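Local coordinates for oligopeptide ABC transporter, periplasmic oligopeptide-binding protein, putative (Thermotoga maritima MSB8, PDB 5IPW) that probably binds oligopeptides in the periplasm and hands them to an ABC transporter for uptake across the inner membrane, at residues G60-R65 / I274-H279; L367-E372 / E459-I464; N142-P147 / N218-L223. One frame throughout, in Å; residues are numbered along the deposited sequence.

Contact 1: residues G60-R65 / I274-H279; sequences GGTWRR and IDYVRH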
loop_
_atom_site.group_PDB
_atom_site.type_symbol
_atom_site.label_atom_id
_atom_site.label_comp_id
_atom_site.label_asym_id
_atom_site.label_seq_id
_atom_site.Cartn_x
_atom_site.Cartn_y
_atom_site.Cartn_z
ATOM N N GLY A 60 -11.725 2.253 27.515
ATOM C CA GLY A 60 -11.892 0.937 28.093
ATOM C C GLY A 60 -11.975 -0.156 27.064
ATOM O O GLY A 60 -11.847 0.095 25.866
ATOM N N GLY A 61 -12.165 -1.381 27.556
ATOM C CA GLY A 61 -12.540 -2.512 26.720
ATOM C C GLY A 61 -11.391 -3.359 26.226
ATOM O O GLY A 61 -10.222 -2.961 26.289
ATOM N N THR A 62 -11.745 -4.549 25.746
ATOM C CA THR A 62 -10.802 -5.463 25.127
ATOM C C THR A 62 -11.308 -5.763 23.733
ATOM O O THR A 62 -12.414 -6.264 23.551
ATOM C CB THR A 62 -10.622 -6.775 25.925
ATOM O OG1 THR A 62 -10.071 -6.487 27.217
ATOM C CG2 THR A 62 -9.672 -7.727 25.211
ATOM N N TRP A 63 -10.467 -5.450 22.761
ATOM C CA TRP A 63 -10.772 -5.588 21.360
ATOM C C TRP A 63 -10.379 -7.003 20.939
ATOM O O TRP A 63 -9.187 -7.337 20.870
ATOM C CB TRP A 63 -9.999 -4.497 20.595
ATOM C CG TRP A 63 -9.972 -4.554 19.105
ATOM C CD1 TRP A 63 -10.669 -5.390 18.272
ATOM C CD2 TRP A 63 -9.214 -3.692 18.260
ATOM N NE1 TRP A 63 -10.365 -5.109 16.950
ATOM C CE2 TRP A 63 -9.480 -4.065 16.923
ATOM C CE3 TRP A 63 -8.335 -2.629 18.506
ATOM C CZ2 TRP A 63 -8.890 -3.418 15.843
ATOM C CZ3 TRP A 63 -7.750 -1.996 17.438
ATOM C CH2 TRP A 63 -8.028 -2.388 16.118
ATOM N N ARG A 64 -11.393 -7.821 20.659
ATOM C CA ARG A 64 -11.200 -9.216 20.290
ATOM C C ARG A 64 -10.958 -9.376 18.807
ATOM O O ARG A 64 -11.784 -8.969 17.988
ATOM C CB ARG A 64 -12.422 -10.046 20.684
ATOM C CG ARG A 64 -12.725 -10.016 22.179
ATOM C CD ARG A 64 -14.072 -10.642 22.484
ATOM N NE ARG A 64 -15.153 -9.871 21.880
ATOM C CZ ARG A 64 -16.396 -10.306 21.696
ATOM N NH1 ARG A 64 -16.763 -11.530 22.078
ATOM N NH2 ARG A 64 -17.287 -9.505 21.124
ATOM N N ARG A 65 -9.816 -9.974 18.472
ATOM C CA ARG A 65 -9.515 -10.366 17.104
ATOM C C ARG A 65 -9.052 -11.819 17.077
ATOM O O ARG A 65 -8.961 -12.483 18.117
ATOM C CB ARG A 65 -8.403 -9.491 16.530
ATOM C CG ARG A 65 -8.623 -7.992 16.604
ATOM C CD ARG A 65 -7.453 -7.256 15.949
ATOM N NE ARG A 65 -7.811 -6.677 14.655
ATOM C CZ ARG A 65 -7.158 -6.852 13.506
ATOM N NH1 ARG A 65 -6.069 -7.601 13.432
ATOM N NH2 ARG A 65 -7.599 -6.251 12.404
ATOM N N ILE A 274 -8.906 2.144 23.591
ATOM C CA ILE A 274 -9.015 0.742 23.960
ATOM C C ILE A 274 -7.849 0.310 24.860
ATOM O O ILE A 274 -6.689 0.606 24.572
ATOM C CB ILE A 274 -9.100 -0.116 22.681
ATOM C CG1 ILE A 274 -10.359 0.283 21.901
ATOM C CG2 ILE A 274 -9.118 -1.601 23.023
ATOM C CD1 ILE A 274 -10.400 -0.242 20.489
ATOM N N ASP A 275 -8.173 -0.380 25.952
ATOM C CA ASP A 275 -7.181 -0.777 26.954
ATOM C C ASP A 275 -6.336 -1.966 26.492
ATOM O O ASP A 275 -5.110 -1.983 26.673
ATOM C CB ASP A 275 -7.873 -1.137 28.271
ATOM C CG ASP A 275 -8.353 0.079 29.055
ATOM O OD1 ASP A 275 -7.856 1.205 28.822
ATOM O OD2 ASP A 275 -9.218 -0.101 29.945
ATOM N N TYR A 276 -7.001 -2.964 25.923
ATOM C CA TYR A 276 -6.345 -4.190 25.495
ATOM C C TYR A 276 -6.867 -4.642 24.149
ATOM O O TYR A 276 -8.043 -4.446 23.839
ATOM C CB TYR A 276 -6.617 -5.312 26.493
ATOM C CG TYR A 276 -6.072 -5.064 27.866
ATOM C CD1 TYR A 276 -4.777 -5.433 28.194
ATOM C CD2 TYR A 276 -6.854 -4.489 28.838
ATOM C CE1 TYR A 276 -4.272 -5.215 29.462
ATOM C CE2 TYR A 276 -6.368 -4.265 30.109
ATOM C CZ TYR A 276 -5.073 -4.626 30.416
ATOM O OH TYR A 276 -4.584 -4.388 31.682
ATOM N N VAL A 277 -5.995 -5.250 23.355
ATOM C CA VAL A 277 -6.430 -5.925 22.146
ATOM C C VAL A 277 -5.872 -7.337 22.193
ATOM O O VAL A 277 -4.669 -7.532 22.365
ATOM C CB VAL A 277 -6.073 -5.160 20.840
ATOM C CG1 VAL A 277 -4.891 -4.236 21.030
ATOM C CG2 VAL A 277 -5.836 -6.111 19.672
ATOM N N ARG A 278 -6.771 -8.317 22.085
ATOM C CA ARG A 278 -6.391 -9.717 22.207
ATOM C C ARG A 278 -6.675 -10.497 20.932
ATOM O O ARG A 278 -7.771 -10.440 20.376
ATOM C CB ARG A 278 -7.044 -10.356 23.447
ATOM C CG ARG A 278 -8.251 -11.262 23.244
ATOM C CD ARG A 278 -8.961 -11.467 24.576
ATOM N NE ARG A 278 -9.344 -12.849 24.852
ATOM C CZ ARG A 278 -10.470 -13.446 24.451
ATOM N NH1 ARG A 278 -11.365 -12.821 23.704
ATOM N NH2 ARG A 278 -10.698 -14.705 24.796
ATOM N N HIS A 279 -5.649 -11.192 20.458
ATOM C CA HIS A 279 -5.777 -12.096 19.324
ATOM C C HIS A 279 -5.832 -13.529 19.834
ATOM O O HIS A 279 -4.983 -13.939 20.639
ATOM C CB HIS A 279 -4.593 -11.945 18.378
ATOM C CG HIS A 279 -4.545 -10.625 17.679
ATOM N ND1 HIS A 279 -4.259 -9.448 18.333
ATOM C CD2 HIS A 279 -4.734 -10.298 16.380
ATOM C CE1 HIS A 279 -4.287 -8.450 17.472
ATOM N NE2 HIS A 279 -4.563 -8.940 16.278
#

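Contact 2: residues L367-E372 / E459-I464; sequences LAINRE and EYWKQI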
loop_
_atom_site.group_PDB
_atom_site.type_symbol
_atom_site.label_atom_id
_atom_site.label_comp_id
_atom_site.label_asym_id
_atom_site.label_seq_id
_atom_site.Cartn_x
_atom_site.Cartn_y
_atom_site.Cartn_z
ATOM N N LEU A 367 -14.361 -0.989 -26.179
ATOM C CA LEU A 367 -15.785 -0.691 -26.403
ATOM C C LEU A 367 -16.623 -1.943 -26.655
ATOM O O LEU A 367 -17.812 -1.975 -26.335
ATOM C CB LEU A 367 -15.955 0.296 -27.556
ATOM C CG LEU A 367 -15.388 1.692 -27.281
ATOM C CD1 LEU A 367 -15.265 2.463 -28.580
ATOM C CD2 LEU A 367 -16.249 2.437 -26.274
ATOM N N ALA A 368 -15.994 -2.977 -27.203
ATOM C CA ALA A 368 -16.665 -4.255 -27.425
ATOM C C ALA A 368 -16.860 -5.075 -26.151
ATOM O O ALA A 368 -17.503 -6.126 -26.189
ATOM C CB ALA A 368 -15.895 -5.070 -28.449
ATOM N N ILE A 369 -16.309 -4.610 -25.031
ATOM C CA ILE A 369 -16.398 -5.360 -23.782
ATOM C C ILE A 369 -17.620 -4.942 -22.971
ATOM O O ILE A 369 -17.838 -3.758 -22.707
ATOM C CB ILE A 369 -15.131 -5.206 -22.918
ATOM C CG1 ILE A 369 -13.882 -5.474 -23.768
ATOM C CG2 ILE A 369 -15.192 -6.165 -21.737
ATOM C CD1 ILE A 369 -12.569 -5.498 -23.009
ATOM N N ASN A 370 -18.410 -5.943 -22.589
ATOM C CA ASN A 370 -19.533 -5.775 -21.682
ATOM C C ASN A 370 -19.064 -5.999 -20.240
ATOM O O ASN A 370 -19.192 -7.101 -19.698
ATOM C CB ASN A 370 -20.643 -6.773 -22.064
ATOM C CG ASN A 370 -22.015 -6.431 -21.478
ATOM O OD1 ASN A 370 -22.889 -7.297 -21.441
ATOM N ND2 ASN A 370 -22.224 -5.186 -21.043
ATOM N N ARG A 371 -18.503 -4.957 -19.629
ATOM C CA ARG A 371 -17.965 -5.066 -18.264
ATOM C C ARG A 371 -19.055 -5.406 -17.258
ATOM O O ARG A 371 -18.889 -6.310 -16.428
ATOM C CB ARG A 371 -17.274 -3.773 -17.827
ATOM C CG ARG A 371 -15.844 -3.612 -18.306
ATOM C CD ARG A 371 -15.731 -2.695 -19.499
ATOM N NE ARG A 371 -14.339 -2.488 -19.871
ATOM C CZ ARG A 371 -13.931 -1.749 -20.900
ATOM N NH1 ARG A 371 -14.803 -1.120 -21.684
ATOM N NH2 ARG A 371 -12.634 -1.643 -21.146
ATOM N N GLU A 372 -20.159 -4.660 -17.345
ATOM C CA GLU A 372 -21.349 -4.889 -16.525
ATOM C C GLU A 372 -21.703 -6.374 -16.459
ATOM O O GLU A 372 -21.970 -6.902 -15.385
ATOM C CB GLU A 372 -22.530 -4.097 -17.090
ATOM C CG GLU A 372 -23.845 -4.285 -16.341
ATOM C CD GLU A 372 -25.059 -4.052 -17.227
ATOM O OE1 GLU A 372 -25.598 -5.042 -17.771
ATOM O OE2 GLU A 372 -25.466 -2.881 -17.392
ATOM N N GLU A 459 -16.422 -14.135 -26.921
ATOM C CA GLU A 459 -17.724 -13.815 -27.508
ATOM C C GLU A 459 -17.864 -12.344 -27.872
ATOM O O GLU A 459 -18.286 -12.021 -28.972
ATOM C CB GLU A 459 -18.867 -14.202 -26.562
ATOM C CG GLU A 459 -19.245 -15.672 -26.610
ATOM C CD GLU A 459 -19.848 -16.082 -27.943
ATOM O OE1 GLU A 459 -20.784 -15.402 -28.424
ATOM O OE2 GLU A 459 -19.383 -17.094 -28.509
ATOM N N TYR A 460 -17.510 -11.450 -26.958
ATOM C CA TYR A 460 -17.765 -10.022 -27.181
ATOM C C TYR A 460 -16.961 -9.502 -28.364
ATOM O O TYR A 460 -17.423 -8.627 -29.099
ATOM C CB TYR A 460 -17.467 -9.177 -25.930
ATOM C CG TYR A 460 -18.102 -9.668 -24.639
ATOM C CD1 TYR A 460 -19.219 -10.513 -24.649
ATOM C CD2 TYR A 460 -17.594 -9.277 -23.405
ATOM C CE1 TYR A 460 -19.792 -10.964 -23.473
ATOM C CE2 TYR A 460 -18.169 -9.717 -22.224
ATOM C CZ TYR A 460 -19.265 -10.560 -22.267
ATOM O OH TYR A 460 -19.840 -11.009 -21.107
ATOM N N TRP A 461 -15.763 -10.054 -28.542
ATOM C CA TRP A 461 -14.872 -9.648 -29.627
ATOM C C TRP A 461 -15.202 -10.324 -30.969
ATOM O O TRP A 461 -14.896 -9.779 -32.032
ATOM C CB TRP A 461 -13.405 -9.881 -29.229
ATOM C CG TRP A 461 -12.854 -8.840 -28.270
ATOM C CD1 TRP A 461 -13.472 -7.693 -27.848
ATOM C CD2 TRP A 461 -11.555 -8.832 -27.664
ATOM N NE1 TRP A 461 -12.648 -6.989 -27.007
ATOM C CE2 TRP A 461 -11.466 -7.667 -26.875
ATOM C CE3 TRP A 461 -10.460 -9.702 -27.707
ATOM C CZ2 TRP A 461 -10.327 -7.347 -26.139
ATOM C CZ3 TRP A 461 -9.328 -9.383 -26.970
ATOM C CH2 TRP A 461 -9.272 -8.217 -26.196
ATOM N N LYS A 462 -15.833 -11.495 -30.917
ATOM C CA LYS A 462 -16.400 -12.125 -32.114
ATOM C C LYS A 462 -17.440 -11.218 -32.780
ATOM O O LYS A 462 -17.507 -11.136 -34.005
ATOM C CB LYS A 462 -17.041 -13.465 -31.749
ATOM C CG LYS A 462 -17.521 -14.295 -32.934
ATOM C CD LYS A 462 -18.294 -15.530 -32.485
ATOM C CE LYS A 462 -17.553 -16.321 -31.417
ATOM N NZ LYS A 462 -18.153 -17.664 -31.196
ATOM N N GLN A 463 -18.234 -10.528 -31.967
ATOM C CA GLN A 463 -19.232 -9.580 -32.469
ATOM C C GLN A 463 -18.629 -8.393 -33.227
ATOM O O GLN A 463 -19.347 -7.693 -33.939
ATOM C CB GLN A 463 -20.123 -9.072 -31.322
ATOM C CG GLN A 463 -21.464 -9.785 -31.189
ATOM C CD GLN A 463 -21.347 -11.300 -31.160
ATOM O OE1 GLN A 463 -20.842 -11.878 -30.199
ATOM N NE2 GLN A 463 -21.830 -11.953 -32.212
ATOM N N ILE A 464 -17.329 -8.153 -33.069
ATOM C CA ILE A 464 -16.638 -7.161 -33.903
ATOM C C ILE A 464 -15.696 -7.812 -34.925
ATOM O O ILE A 464 -14.911 -7.128 -35.592
ATOM C CB ILE A 464 -15.903 -6.082 -33.067
ATOM C CG1 ILE A 464 -14.767 -6.686 -32.229
ATOM C CG2 ILE A 464 -16.895 -5.362 -32.166
ATOM C CD1 ILE A 464 -13.902 -5.656 -31.530
#

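Contact 3: residues N142-P147 / N218-L223; sequences NDDITP and NTWVDL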
loop_
_atom_site.group_PDB
_atom_site.type_symbol
_atom_site.label_atom_id
_atom_site.label_comp_id
_atom_site.label_asym_id
_atom_site.label_seq_id
_atom_site.Cartn_x
_atom_site.Cartn_y
_atom_site.Cartn_z
ATOM N N ASN A 142 23.982 -1.373 9.507
ATOM C CA ASN A 142 24.869 -2.389 10.055
ATOM C C ASN A 142 24.767 -3.687 9.257
ATOM O O ASN A 142 23.720 -4.343 9.249
ATOM C CB ASN A 142 24.511 -2.651 11.513
ATOM C CG ASN A 142 25.373 -3.726 12.141
ATOM O OD1 ASN A 142 25.225 -4.910 11.842
ATOM N ND2 ASN A 142 26.268 -3.320 13.033
ATOM N N ASP A 143 25.875 -4.071 8.624
ATOM C CA ASP A 143 25.887 -5.179 7.654
ATOM C C ASP A 143 25.552 -6.541 8.264
ATOM O O ASP A 143 24.958 -7.381 7.600
ATOM C CB ASP A 143 27.240 -5.245 6.937
ATOM C CG ASP A 143 27.630 -3.918 6.283
ATOM O OD1 ASP A 143 26.801 -2.977 6.253
ATOM O OD2 ASP A 143 28.778 -3.818 5.804
ATOM N N ASP A 144 25.925 -6.752 9.523
ATOM C CA ASP A 144 25.606 -8.000 10.216
ATOM C C ASP A 144 24.108 -8.108 10.480
ATOM O O ASP A 144 23.470 -9.102 10.118
ATOM C CB ASP A 144 26.357 -8.083 11.546
ATOM C CG ASP A 144 27.855 -8.159 11.366
ATOM O OD1 ASP A 144 28.333 -9.201 10.875
ATOM O OD2 ASP A 144 28.550 -7.185 11.726
ATOM N N ILE A 145 23.557 -7.074 11.111
ATOM C CA ILE A 145 22.139 -7.034 11.456
ATOM C C ILE A 145 21.284 -6.981 10.197
ATOM O O ILE A 145 20.320 -7.737 10.066
ATOM C CB ILE A 145 21.809 -5.821 12.355
ATOM C CG1 ILE A 145 22.452 -5.997 13.733
ATOM C CG2 ILE A 145 20.302 -5.651 12.513
ATOM C CD1 ILE A 145 22.546 -4.722 14.545
ATOM N N THR A 146 21.651 -6.090 9.281
ATOM C CA THR A 146 20.905 -5.880 8.047
ATOM C C THR A 146 21.814 -6.082 6.825
ATOM O O THR A 146 22.401 -5.116 6.327
ATOM C CB THR A 146 20.306 -4.460 8.024
ATOM O OG1 THR A 146 19.619 -4.220 9.254
ATOM C CG2 THR A 146 19.334 -4.283 6.860
ATOM N N PRO A 147 21.935 -7.337 6.336
ATOM C CA PRO A 147 22.812 -7.593 5.180
ATOM C C PRO A 147 22.302 -6.962 3.881
ATOM O O PRO A 147 23.104 -6.492 3.075
ATOM C CB PRO A 147 22.834 -9.128 5.066
ATOM C CG PRO A 147 22.187 -9.655 6.304
ATOM C CD PRO A 147 21.287 -8.570 6.817
ATOM N N ASN A 218 22.879 -18.281 18.232
ATOM C CA ASN A 218 24.160 -18.784 17.722
ATOM C C ASN A 218 25.163 -17.673 17.479
ATOM O O ASN A 218 26.357 -17.858 17.678
ATOM C CB ASN A 218 23.962 -19.605 16.442
ATOM C CG ASN A 218 23.668 -21.068 16.733
ATOM O OD1 ASN A 218 24.529 -21.790 17.236
ATOM N ND2 ASN A 218 22.450 -21.513 16.423
ATOM N N THR A 219 24.672 -16.524 17.037
ATOM C CA THR A 219 25.505 -15.339 16.861
ATOM C C THR A 219 24.899 -14.193 17.665
ATOM O O THR A 219 23.829 -14.344 18.259
ATOM C CB THR A 219 25.667 -14.959 15.371
ATOM O OG1 THR A 219 26.270 -13.662 15.263
ATOM C CG2 THR A 219 24.325 -14.956 14.629
ATOM N N TRP A 220 25.603 -13.067 17.723
ATOM C CA TRP A 220 25.116 -11.897 18.466
ATOM C C TRP A 220 23.969 -11.225 17.748
ATOM O O TRP A 220 23.115 -10.607 18.381
ATOM C CB TRP A 220 26.249 -10.905 18.766
ATOM C CG TRP A 220 26.809 -10.200 17.580
ATOM C CD1 TRP A 220 27.936 -10.530 16.891
ATOM C CD2 TRP A 220 26.286 -9.019 16.954
ATOM N NE1 TRP A 220 28.144 -9.635 15.869
ATOM C CE2 TRP A 220 27.146 -8.698 15.885
ATOM C CE3 TRP A 220 25.172 -8.207 17.191
ATOM C CZ2 TRP A 220 26.927 -7.602 15.053
ATOM C CZ3 TRP A 220 24.956 -7.116 16.361
ATOM C CH2 TRP A 220 25.826 -6.825 15.307
ATOM N N VAL A 221 23.952 -11.366 16.429
ATOM C CA VAL A 221 22.856 -10.866 15.606
ATOM C C VAL A 221 21.535 -11.536 16.011
ATOM O O VAL A 221 20.488 -10.887 16.029
ATOM C CB VAL A 221 23.136 -11.088 14.098
ATOM C CG1 VAL A 221 21.973 -10.608 13.246
ATOM C CG2 VAL A 221 24.403 -10.360 13.672
ATOM N N ASP A 222 21.594 -12.822 16.356
ATOM C CA ASP A 222 20.399 -13.571 16.746
ATOM C C ASP A 222 19.823 -13.021 18.038
ATOM O O ASP A 222 18.606 -12.908 18.181
ATOM C CB ASP A 222 20.713 -15.057 16.936
ATOM C CG ASP A 222 21.154 -15.741 15.655
ATOM O OD1 ASP A 222 20.871 -15.226 14.550
ATOM O OD2 ASP A 222 21.794 -16.810 15.767
ATOM N N LEU A 223 20.706 -12.699 18.978
ATOM C CA LEU A 223 20.305 -12.082 20.237
ATOM C C LEU A 223 19.711 -10.699 19.984
ATOM O O LEU A 223 18.675 -10.362 20.550
ATOM C CB LEU A 223 21.492 -11.984 21.202
ATOM C CG LEU A 223 21.235 -11.324 22.566
ATOM C CD1 LEU A 223 20.136 -12.030 23.347
ATOM C CD2 LEU A 223 22.517 -11.271 23.388
#

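Contact 1: residues G60-R65 / I274-H279
Trp63 and Val277 stand in register across two parallel strands, and the backbone bonds of Trp63 pass to the residues flanking its partner. Trp63 N donates to Tyr276 O at 2.8 Å, while Trp63 O accepts from Arg278 N at 2.9 Å. The pattern continues with Arg65 N to Arg278 O and starts with Tyr276 N to Gly61 O (3.2 Å), an oxygen to which Asp275 N adds a weak second bond. The backbone angles of Gly60 and Gly61, ahead of the strand, are ones that call for glycine.

Side chains alternate between the two faces. On the face of Trp63, the indole runs beside Val277 and points the same way, with CG anti to the backbone N (chi1 171°). Its CE3 meets Ile274 CD1 at 3.7 Å. Arg65 CD lies above one face of this indole, toward the rim, as does Val277 CG2. Arg65 then meets His279 twice: its CB makes a CH-pi contact 4.0 Å from the imidazole centroid, and Arg65 NH1 reaches His279 NE2 in a weak hydrogen bond of 3.5 Å, near the guanidinium plane. On the other face Thr62 OG1 rests against Tyr276 CB. There Arg64 CG lies at the edge of the Arg278 guanidinium, 3.5 Å from Arg278 NH1, and the two guanidinium planes are nearly parallel (13°).

Second-shell groups hold the polar ends. Met299 O accepts from Trp63 NE1, and Phe252 makes a cation-pi contact with Arg278. Arg64 NE and Arg278 NH1 are 5.1 Å apart, and the Asp298 carboxylate, salt-bridged to Arg64, would probably offset part of the like-charge repulsion. Tyr276 OH is hydrogen-bonded to Glu256, and Asp275 forms a salt bridge with Arg257.

This is classic parallel strand pairing, joining strand 62-67 to strand 276-281 in a mixed sheet of a family 5 solute-binding protein.

Contact 2: residues L367-E372 / E459-I464
Tyr460 and Trp461, consecutive on one helix, present their rings to Ala368, Ile369 and Asn370 in different ways. The phenol turns a face to Asn370, whose CB lies 3.8 Å above the ring plane, displaced toward the rim, in a CH-pi contact. Tyr460 CG is anti to its carbonyl carbon (chi1 -50°), and the ring approaches the backbone of residues 367-372, with Tyr460 CD2 3.5 Å from Asn370 N. The indole of Trp461 instead offers an edge: Ala368 CB sits close to the ring plane, 3.6 Å from Trp461 CD1. Ile369 runs beside the indole in the same direction, its CG1 3.8 Å from Trp461 NE1.

The contact thus sets the C-terminal part of helix 448-462 against the short link between helices 359-367 and 371-379, where Asn370 occupies the N-cap position although its side chain makes no capping bond. Helix 448-462 itself connects the adjacent parallel strands 440-445 and 467-472, a beta-alpha-beta crossover.

Ala368 CB is also approached by Ile464, whose CD1 comes to 3.7 Å, so the small methyl is shared between indole edge and aliphatic chain. A hydrogen bond from Trp461 NE1 to Leu365 O, in the helix leading into the link, would help set the rotation of the indole. Ile369 packs in addition on Ile589 and Thr591 of strand 589-591, and Tyr460 on Ile374 of helix 371-379.

Contact 3: residues N142-P147 / N218-L223
Trp220 rests the far rim of its indole against Asp144 and Ile145, and this is where the two segments pack most closely. Ile145 crosses the indole at about a right angle, its CG1 lying 3.8 Å from Trp220 CZ3. Asp144 also crosses it nearly perpendicularly, with CB 3.6 Å from Trp220 CZ2. Val221 completes the apolar part: its CG2 touches Asp144 CB at 3.7 Å, and its CG1 lies 4.0 Å from Ile145 CA. The same CG2 stands 3.8 Å above the centre of one indole face, with Trp220 CG set between its own backbone N and carbonyl carbon (chi1 68°), so tryptophan and valine form a single surface against the turn.

Toward the solvent the contact thins out at Asp144, which is exposed; its carboxylate meets the segment through OD2 near Trp220 CZ2, without a polar bond across. Asn142 makes a looser contact of its own, approaching the indole tip to tip, its amide plane 89° from that of the ring and OD1 at the ring edge, 4.0 Å from Trp220 CH2. That oxygen is engaged within its own segment, accepting from Ile145 N at 2.8 Å.

Trp220 also packs on Met205 and Ile208 of helix 205-209. An alanine here would probably open a gap beside Ile145 and Asp144, leaving the turn held to this segment chiefly by the contacts of Val221.

Each side is built on a local polar motif. The bond from Ile145 N to Asn142 OD1 makes an Asx motif after helix 129-140, while Thr219 and Asp222 form a capping box, with Thr219 N bound to Asp222 OD2 and Val221 N weakly to Thr219 OG1. The contact therefore packs an Asx-stabilised turn against the capped N-terminus of helix 220-227 at the protein surface.

The three contacts are separate pieces of packing in one elongated chain. Contacts 1 and 3 are the nearer pair, with centres 34 Å apart and nearest atoms about 23 Å; both segments of contact 3 come from the chain between the two strands of contact 1. Contact 2 follows later in the sequence, its centre 50 Å from that of contact 1 and 57 Å from that of contact 3, on the opposite side of the chain's centre from contact 3. The strands of contact 1 and the strands joined by the crossover helix of contact 2 lie in different sheets. None of the three contacts is assigned to the peptide site.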